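Local coordinates for concanavalin A-like lectin protein kinase family protein (Theobroma cacao, PDB 6CTH) that probably transfers phosphate from ATP to protein substrates as a plant receptor-type kinase domain, here bound to magnesium and an oxindole-based inhibitor, at residues I284-L287 with P292-N295; Y201-V206 with V263-W268. All blocks are in the same frame, centred on the assembly; numbering follows the deposited sequence.

Interaction 1: residues I284-L287 with P292-N295. With ACT (acetate ion), chain D.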
ATOM      1  N   ILE A 284     -14.193   8.217   0.307  1.00 32.28           N
ATOM      2  CA  ILE A 284     -13.660   9.513  -0.065  1.00 33.25           C
ATOM      3  C   ILE A 284     -14.624  10.642   0.331  1.00 34.51           C
ATOM      4  O   ILE A 284     -14.159  11.682   0.832  1.00 34.23           O
ATOM      5  CB  ILE A 284     -13.318   9.593  -1.571  1.00 33.14           C
ATOM      6  CG1 ILE A 284     -12.153   8.663  -1.891  1.00 32.15           C
ATOM      7  CG2 ILE A 284     -12.996  11.026  -2.023  1.00 33.79           C
ATOM      8  CD1 ILE A 284     -12.007   8.295  -3.349  1.00 32.21           C
ATOM      9  N   GLN A 285     -15.923  10.413   0.149  1.00 36.48           N
ATOM     10  CA  GLN A 285     -16.952  11.386   0.543  1.00 39.70           C
ATOM     11  C   GLN A 285     -16.846  11.679   2.063  1.00 39.59           C
ATOM     12  O   GLN A 285     -16.879  12.841   2.484  1.00 40.52           O
ATOM     13  CB  GLN A 285     -18.382  10.863   0.228  1.00 42.50           C
ATOM     14  CG  GLN A 285     -18.753  10.612  -1.228  1.00 45.33           C
ATOM     15  CD  GLN A 285     -20.016   9.677  -1.380  1.00 50.64           C
ATOM     16  OE1 GLN A 285     -20.191   8.962  -2.381  1.00 54.24           O
ATOM     17  NE2 GLN A 285     -20.911   9.701  -0.355  1.00 54.71           N
ATOM     18  N   VAL A 286     -16.687  10.628   2.880  1.00 38.39           N
ATOM     19  CA  VAL A 286     -16.598  10.790   4.334  1.00 38.22           C
ATOM     20  C   VAL A 286     -15.318  11.516   4.757  1.00 38.41           C
ATOM     21  O   VAL A 286     -15.360  12.400   5.633  1.00 38.71           O
ATOM     22  CB  VAL A 286     -16.762   9.453   5.060  1.00 38.25           C
ATOM     23  CG1 VAL A 286     -16.526   9.595   6.560  1.00 38.84           C
ATOM     24  CG2 VAL A 286     -18.145   8.891   4.792  1.00 38.99           C
ATOM     25  N   LEU A 287     -14.174  11.120   4.181  1.00 37.20           N
ATOM     26  CA  LEU A 287     -12.905  11.799   4.432  1.00 37.84           C
ATOM     27  C   LEU A 287     -12.925  13.299   4.107  1.00 39.47           C
ATOM     28  O   LEU A 287     -12.204  14.083   4.772  1.00 40.29           O
ATOM     29  CB  LEU A 287     -11.741  11.132   3.630  1.00 36.99           C
ATOM     30  CG  LEU A 287     -11.376   9.749   4.185  1.00 36.64           C
ATOM     31  CD1 LEU A 287     -10.416   9.073   3.236  1.00 35.68           C
ATOM     32  CD2 LEU A 287     -10.845   9.726   5.631  1.00 37.19           C
ATOM     33  N   PRO A 292     -21.994  11.625   5.953  1.00 48.28           N
ATOM     34  CA  PRO A 292     -21.813  11.400   7.397  1.00 47.88           C
ATOM     35  C   PRO A 292     -20.845  10.306   7.814  1.00 46.80           C
ATOM     36  O   PRO A 292     -20.670   9.333   7.089  1.00 44.14           O
ATOM     37  CB  PRO A 292     -23.219  10.987   7.867  1.00 50.19           C
ATOM     38  CG  PRO A 292     -24.120  11.598   6.872  1.00 51.39           C
ATOM     39  CD  PRO A 292     -23.399  11.404   5.565  1.00 49.66           C
ATOM     40  N   LEU A 293     -20.316  10.436   9.035  1.00 46.24           N
ATOM     41  CA  LEU A 293     -19.501   9.410   9.655  1.00 45.64           C
ATOM     42  C   LEU A 293     -20.314   8.125   9.716  1.00 44.80           C
ATOM     43  O   LEU A 293     -21.531   8.174   9.856  1.00 45.12           O
ATOM     44  CB  LEU A 293     -19.046   9.817  11.062  1.00 47.18           C
ATOM     45  CG  LEU A 293     -18.072  11.008  11.121  1.00 47.61           C
ATOM     46  CD1 LEU A 293     -18.001  11.485  12.546  1.00 49.32           C
ATOM     47  CD2 LEU A 293     -16.682  10.672  10.614  1.00 47.55           C
ATOM     48  N   PRO A 294     -19.669   6.973   9.557  1.00 43.47           N
ATOM     49  CA  PRO A 294     -20.429   5.725   9.657  1.00 43.93           C
ATOM     50  C   PRO A 294     -20.926   5.477  11.087  1.00 45.61           C
ATOM     51  O   PRO A 294     -20.254   5.881  12.026  1.00 45.59           O
ATOM     52  CB  PRO A 294     -19.391   4.654   9.329  1.00 43.03           C
ATOM     53  CG  PRO A 294     -18.114   5.266   9.770  1.00 42.63           C
ATOM     54  CD  PRO A 294     -18.230   6.720   9.370  1.00 42.11           C
ATOM     55  N   ASN A 295     -22.047   4.783  11.210  1.00 47.98           N
ATOM     56  CA  ASN A 295     -22.536   4.277  12.504  1.00 51.60           C
ATOM     57  C   ASN A 295     -21.876   2.915  12.761  1.00 50.36           C
ATOM     58  O   ASN A 295     -22.194   1.917  12.116  1.00 53.73           O
ATOM     59  CB  ASN A 295     -24.061   4.151  12.537  1.00 56.05           C
ATOM     60  CG  ASN A 295     -24.750   5.495  12.750  1.00 61.26           C
ATOM     61  OD1 ASN A 295     -24.107   6.553  12.671  1.00 64.44           O
ATOM     62  ND2 ASN A 295     -26.068   5.466  13.003  1.00 63.91           N
TER
HETATM   63  C   ACT D 603     -23.515   3.695   8.085  1.00 54.53           C
HETATM   64  O   ACT D 603     -23.484   2.697   8.813  1.00 66.63           O
HETATM   65  OXT ACT D 603     -23.232   4.816   8.527  1.00 51.32           O
HETATM   66  CH3 ACT D 603     -23.734   3.505   6.619  1.00 55.92           C
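Val286, near the end of helix 280-287, meets Pro292 and Leu293 with both of its methyls because chi1 of 174° sets CG1 opposite the backbone N and CG2 beside it. CG2 rests against the carbonyl oxygen of Pro292, with 3.4 Å between Val286 CG2 and Pro292 O. The other methyl turns to the next two residues, Val286 CG1 lying 4.2 Å from Leu293 CD2 and 4.4 Å from Pro294 CD. The beta carbon of Leu293 points away from the helix, but with CG opposite its own carbonyl carbon (chi1 -66°) the branch folds back, and the leucine and valine side chains cross at about a right angle. Residues 292-294 have polyproline II backbone angles, the extended shape that suits two prolines flanking a leucine. Val286 also packs on Cys261, Val265 and Trp268 of helix 256-269, a position that suits a compact, branched apolar residue, and Pro294 rests on the same Trp268. On the outgoing chain, Asn295 N donates a fairly straight hydrogen bond of 2.9 Å to OXT of an acetate, probably from the crystallisation liquor, and a weak one to its other oxygen. No hydrogen bond joins the two segments, so the contact between them rests on methyl and ring carbons, with the oxygen of Pro292 against a methyl.

Interaction 2: residues Y201-V206 with V263-W268; sequences YSFGVV and VMVGLW
The ring of Phe203 offers Val265 its edge: CG1 of the valine lies near the ring plane, with 4.3 Å between Val265 CG1 and Phe203 CE2. The same side chain also touches Val119, Leu122 and Ala123 of helix 112-132 and Val283 of helix 280-287, so that this one large group joins three other helices. Here the helical C-lobe of the protein kinase fold packs two of its members, helix 196-212 (the F helix of kinase nomenclature) and helix 256-269 (the H helix), through a glycine-to-glycine contact. Phe203 belongs to the Ser-Phe-Gly part of the family's subdomain IX sequence; with chi1 at 172° its ring carbons extend from the F helix into the apolar interior, where a flat, wide group fills the junction between helices. Val265, a beta-branched residue, presents a methyl to that edge and also touches Val283.

Beside this pair the backbones themselves come together. Gly204 and Gly266 face each other with 4.0 Å between Gly204 CA and Gly266 CA, close enough that main chain touches main chain with no side chain between. The carbonyl oxygen of Gly266 presses against the CA of Gly204, which, having no side chain, lets the backbones come this close; the oxygen of Gly204 lies near Gly266 in turn, and this side is less tight. Both helices keep their own ladders unbroken through the crossing, as in the bond from Val205 N to Tyr201 O. No hydrogen bond passes between the segments. Ser202, on another side of the F helix, is instead tied by its OG to Tyr183 O. The closest approach of the two segments is from Gly204 CA to Gly266 O, at 3.5 Å.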
ATOM      1  N   TYR A 201     -10.749  -3.546   2.919  1.00 29.00           N
ATOM      2  CA  TYR A 201     -10.269  -4.036   4.247  1.00 29.30           C
ATOM      3  C   TYR A 201      -8.800  -3.651   4.416  1.00 28.52           C
ATOM      4  O   TYR A 201      -8.434  -2.993   5.406  1.00 28.76           O
ATOM      5  CB  TYR A 201     -10.524  -5.506   4.364  1.00 29.81           C
ATOM      6  CG  TYR A 201      -9.989  -6.039   5.702  1.00 30.50           C
ATOM      7  CD1 TYR A 201      -8.646  -6.331   5.878  1.00 31.02           C
ATOM      8  CD2 TYR A 201     -10.849  -6.166   6.773  1.00 32.06           C
ATOM      9  CE1 TYR A 201      -8.183  -6.760   7.112  1.00 31.46           C
ATOM     10  CE2 TYR A 201     -10.388  -6.575   8.018  1.00 32.75           C
ATOM     11  CZ  TYR A 201      -9.081  -6.892   8.142  1.00 32.85           C
ATOM     12  OH  TYR A 201      -8.611  -7.320   9.399  1.00 34.71           O
ATOM     13  N   SER A 202      -7.964  -3.962   3.415  1.00 28.11           N
ATOM     14  CA  SER A 202      -6.541  -3.630   3.497  1.00 27.63           C
ATOM     15  C   SER A 202      -6.342  -2.133   3.615  1.00 27.76           C
ATOM     16  O   SER A 202      -5.520  -1.682   4.373  1.00 27.09           O
ATOM     17  CB  SER A 202      -5.788  -4.110   2.258  1.00 27.89           C
ATOM     18  OG  SER A 202      -6.039  -5.486   1.986  1.00 28.47           O
ATOM     19  N   PHE A 203      -7.105  -1.347   2.838  1.00 27.63           N
ATOM     20  CA  PHE A 203      -7.047   0.113   2.956  1.00 28.18           C
ATOM     21  C   PHE A 203      -7.343   0.597   4.399  1.00 28.73           C
ATOM     22  O   PHE A 203      -6.679   1.520   4.910  1.00 28.90           O
ATOM     23  CB  PHE A 203      -8.066   0.761   1.948  1.00 28.42           C
ATOM     24  CG  PHE A 203      -8.243   2.251   2.118  1.00 28.66           C
ATOM     25  CD1 PHE A 203      -7.430   3.137   1.460  1.00 28.43           C
ATOM     26  CD2 PHE A 203      -9.217   2.747   2.968  1.00 29.21           C
ATOM     27  CE1 PHE A 203      -7.567   4.516   1.647  1.00 28.68           C
ATOM     28  CE2 PHE A 203      -9.351   4.115   3.170  1.00 29.37           C
ATOM     29  CZ  PHE A 203      -8.531   5.002   2.496  1.00 29.03           C
ATOM     30  N   GLY A 204      -8.353  -0.008   5.014  1.00 29.45           N
ATOM     31  CA  GLY A 204      -8.764   0.281   6.428  1.00 29.90           C
ATOM     32  C   GLY A 204      -7.586   0.082   7.366  1.00 30.42           C
ATOM     33  O   GLY A 204      -7.278   0.975   8.161  1.00 31.71           O
ATOM     34  N   VAL A 205      -6.905  -1.041   7.212  1.00 30.22           N
ATOM     35  CA  VAL A 205      -5.760  -1.367   8.064  1.00 30.35           C
ATOM     36  C   VAL A 205      -4.676  -0.319   7.857  1.00 30.36           C
ATOM     37  O   VAL A 205      -4.184   0.268   8.825  1.00 30.43           O
ATOM     38  CB  VAL A 205      -5.198  -2.753   7.785  1.00 30.36           C
ATOM     39  CG1 VAL A 205      -3.949  -2.991   8.620  1.00 30.71           C
ATOM     40  CG2 VAL A 205      -6.237  -3.804   8.058  1.00 31.24           C
ATOM     41  N   VAL A 206      -4.392   0.001   6.593  1.00 29.30           N
ATOM     42  CA  VAL A 206      -3.390   1.009   6.289  1.00 29.43           C
ATOM     43  C   VAL A 206      -3.769   2.352   6.903  1.00 29.77           C
ATOM     44  O   VAL A 206      -2.923   3.043   7.431  1.00 29.89           O
ATOM     45  CB  VAL A 206      -3.146   1.105   4.756  1.00 29.27           C
ATOM     46  CG1 VAL A 206      -2.374   2.375   4.409  1.00 29.42           C
ATOM     47  CG2 VAL A 206      -2.390  -0.153   4.295  1.00 29.70           C
ATOM     48  N   VAL A 263      -9.988   7.486  11.836  1.00 37.28           N
ATOM     49  CA  VAL A 263     -10.174   6.275  12.619  1.00 36.89           C
ATOM     50  C   VAL A 263     -11.486   5.595  12.307  1.00 37.12           C
ATOM     51  O   VAL A 263     -11.516   4.395  12.140  1.00 36.09           O
ATOM     52  CB  VAL A 263     -10.055   6.570  14.147  1.00 37.63           C
ATOM     53  CG1 VAL A 263     -10.524   5.397  14.980  1.00 38.33           C
ATOM     54  CG2 VAL A 263      -8.613   6.892  14.501  1.00 37.22           C
ATOM     55  N   MET A 264     -12.588   6.345  12.255  1.00 38.34           N
ATOM     56  CA  MET A 264     -13.869   5.712  11.994  1.00 39.90           C
ATOM     57  C   MET A 264     -13.958   5.133  10.573  1.00 37.84           C
ATOM     58  O   MET A 264     -14.532   4.062  10.368  1.00 37.68           O
ATOM     59  CB  MET A 264     -15.065   6.645  12.349  1.00 42.96           C
ATOM     60  CG  MET A 264     -15.309   6.778  13.879  1.00 46.11           C
ATOM     61  SD  MET A 264     -16.462   8.149  14.034  1.00 55.16           S
ATOM     62  CE  MET A 264     -17.982   7.216  13.881  1.00 54.19           C
ATOM     63  N   VAL A 265     -13.395   5.830   9.592  1.00 37.48           N
ATOM     64  CA  VAL A 265     -13.280   5.298   8.222  1.00 36.33           C
ATOM     65  C   VAL A 265     -12.438   4.021   8.238  1.00 34.66           C
ATOM     66  O   VAL A 265     -12.816   3.032   7.639  1.00 34.39           O
ATOM     67  CB  VAL A 265     -12.670   6.365   7.285  1.00 36.48           C
ATOM     68  CG1 VAL A 265     -12.094   5.761   6.016  1.00 36.98           C
ATOM     69  CG2 VAL A 265     -13.718   7.443   7.000  1.00 37.40           C
ATOM     70  N   GLY A 266     -11.320   4.041   8.939  1.00 34.18           N
ATOM     71  CA  GLY A 266     -10.493   2.840   9.022  1.00 33.74           C
ATOM     72  C   GLY A 266     -11.216   1.616   9.560  1.00 33.82           C
ATOM     73  O   GLY A 266     -11.118   0.518   9.017  1.00 32.98           O
ATOM     74  N   LEU A 267     -11.955   1.798  10.662  1.00 35.17           N
ATOM     75  CA  LEU A 267     -12.700   0.667  11.247  1.00 35.07           C
ATOM     76  C   LEU A 267     -13.810   0.179  10.329  1.00 34.83           C
ATOM     77  O   LEU A 267     -14.052  -1.001  10.205  1.00 35.21           O
ATOM     78  CB  LEU A 267     -13.252   1.087  12.638  1.00 35.81           C
ATOM     79  CG  LEU A 267     -12.213   1.458  13.701  1.00 36.58           C
ATOM     80  CD1 LEU A 267     -12.932   2.030  14.904  1.00 38.45           C
ATOM     81  CD2 LEU A 267     -11.391   0.227  14.041  1.00 36.48           C
ATOM     82  N   TRP A 268     -14.545   1.105   9.730  1.00 35.29           N
ATOM     83  CA  TRP A 268     -15.606   0.786   8.764  1.00 35.62           C
ATOM     84  C   TRP A 268     -15.088  -0.081   7.636  1.00 34.61           C
ATOM     85  O   TRP A 268     -15.716  -1.061   7.252  1.00 34.47           O
ATOM     86  CB  TRP A 268     -16.149   2.102   8.237  1.00 35.69           C
ATOM     87  CG  TRP A 268     -17.390   2.138   7.438  1.00 36.63           C
ATOM     88  CD1 TRP A 268     -18.441   1.258   7.470  1.00 37.68           C
ATOM     89  CD2 TRP A 268     -17.786   3.203   6.555  1.00 37.60           C
ATOM     90  NE1 TRP A 268     -19.452   1.698   6.619  1.00 37.81           N
ATOM     91  CE2 TRP A 268     -19.078   2.889   6.063  1.00 37.74           C
ATOM     92  CE3 TRP A 268     -17.170   4.385   6.127  1.00 37.58           C
ATOM     93  CZ2 TRP A 268     -19.770   3.712   5.151  1.00 38.31           C
ATOM     94  CZ3 TRP A 268     -17.868   5.209   5.201  1.00 38.61           C
ATOM     95  CH2 TRP A 268     -19.169   4.874   4.773  1.00 38.42           C
TER

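Overall arrangement
Interactions 1 and 2 have centres about 12 Å apart and meet along helix 256-269. Val286 CG1 touches Val265 CG2 at 3.6 Å, and Val286 CG2 lies 3.7 Å from Trp268 CZ3; Pro294 CB rests 3.5 Å from Trp268 CD2. The apolar layer thus runs from the crossing of 201-206 with 263-268 outward to the tail at 292-295. Interaction 2 is the deeper, its centre about 13 Å from that of the chain against about 21 Å for interaction 1. Neither includes a residue of the inhibitor pocket or of the magnesium site at Asp141 and Asp159: both belong to the helical framework of the C-lobe.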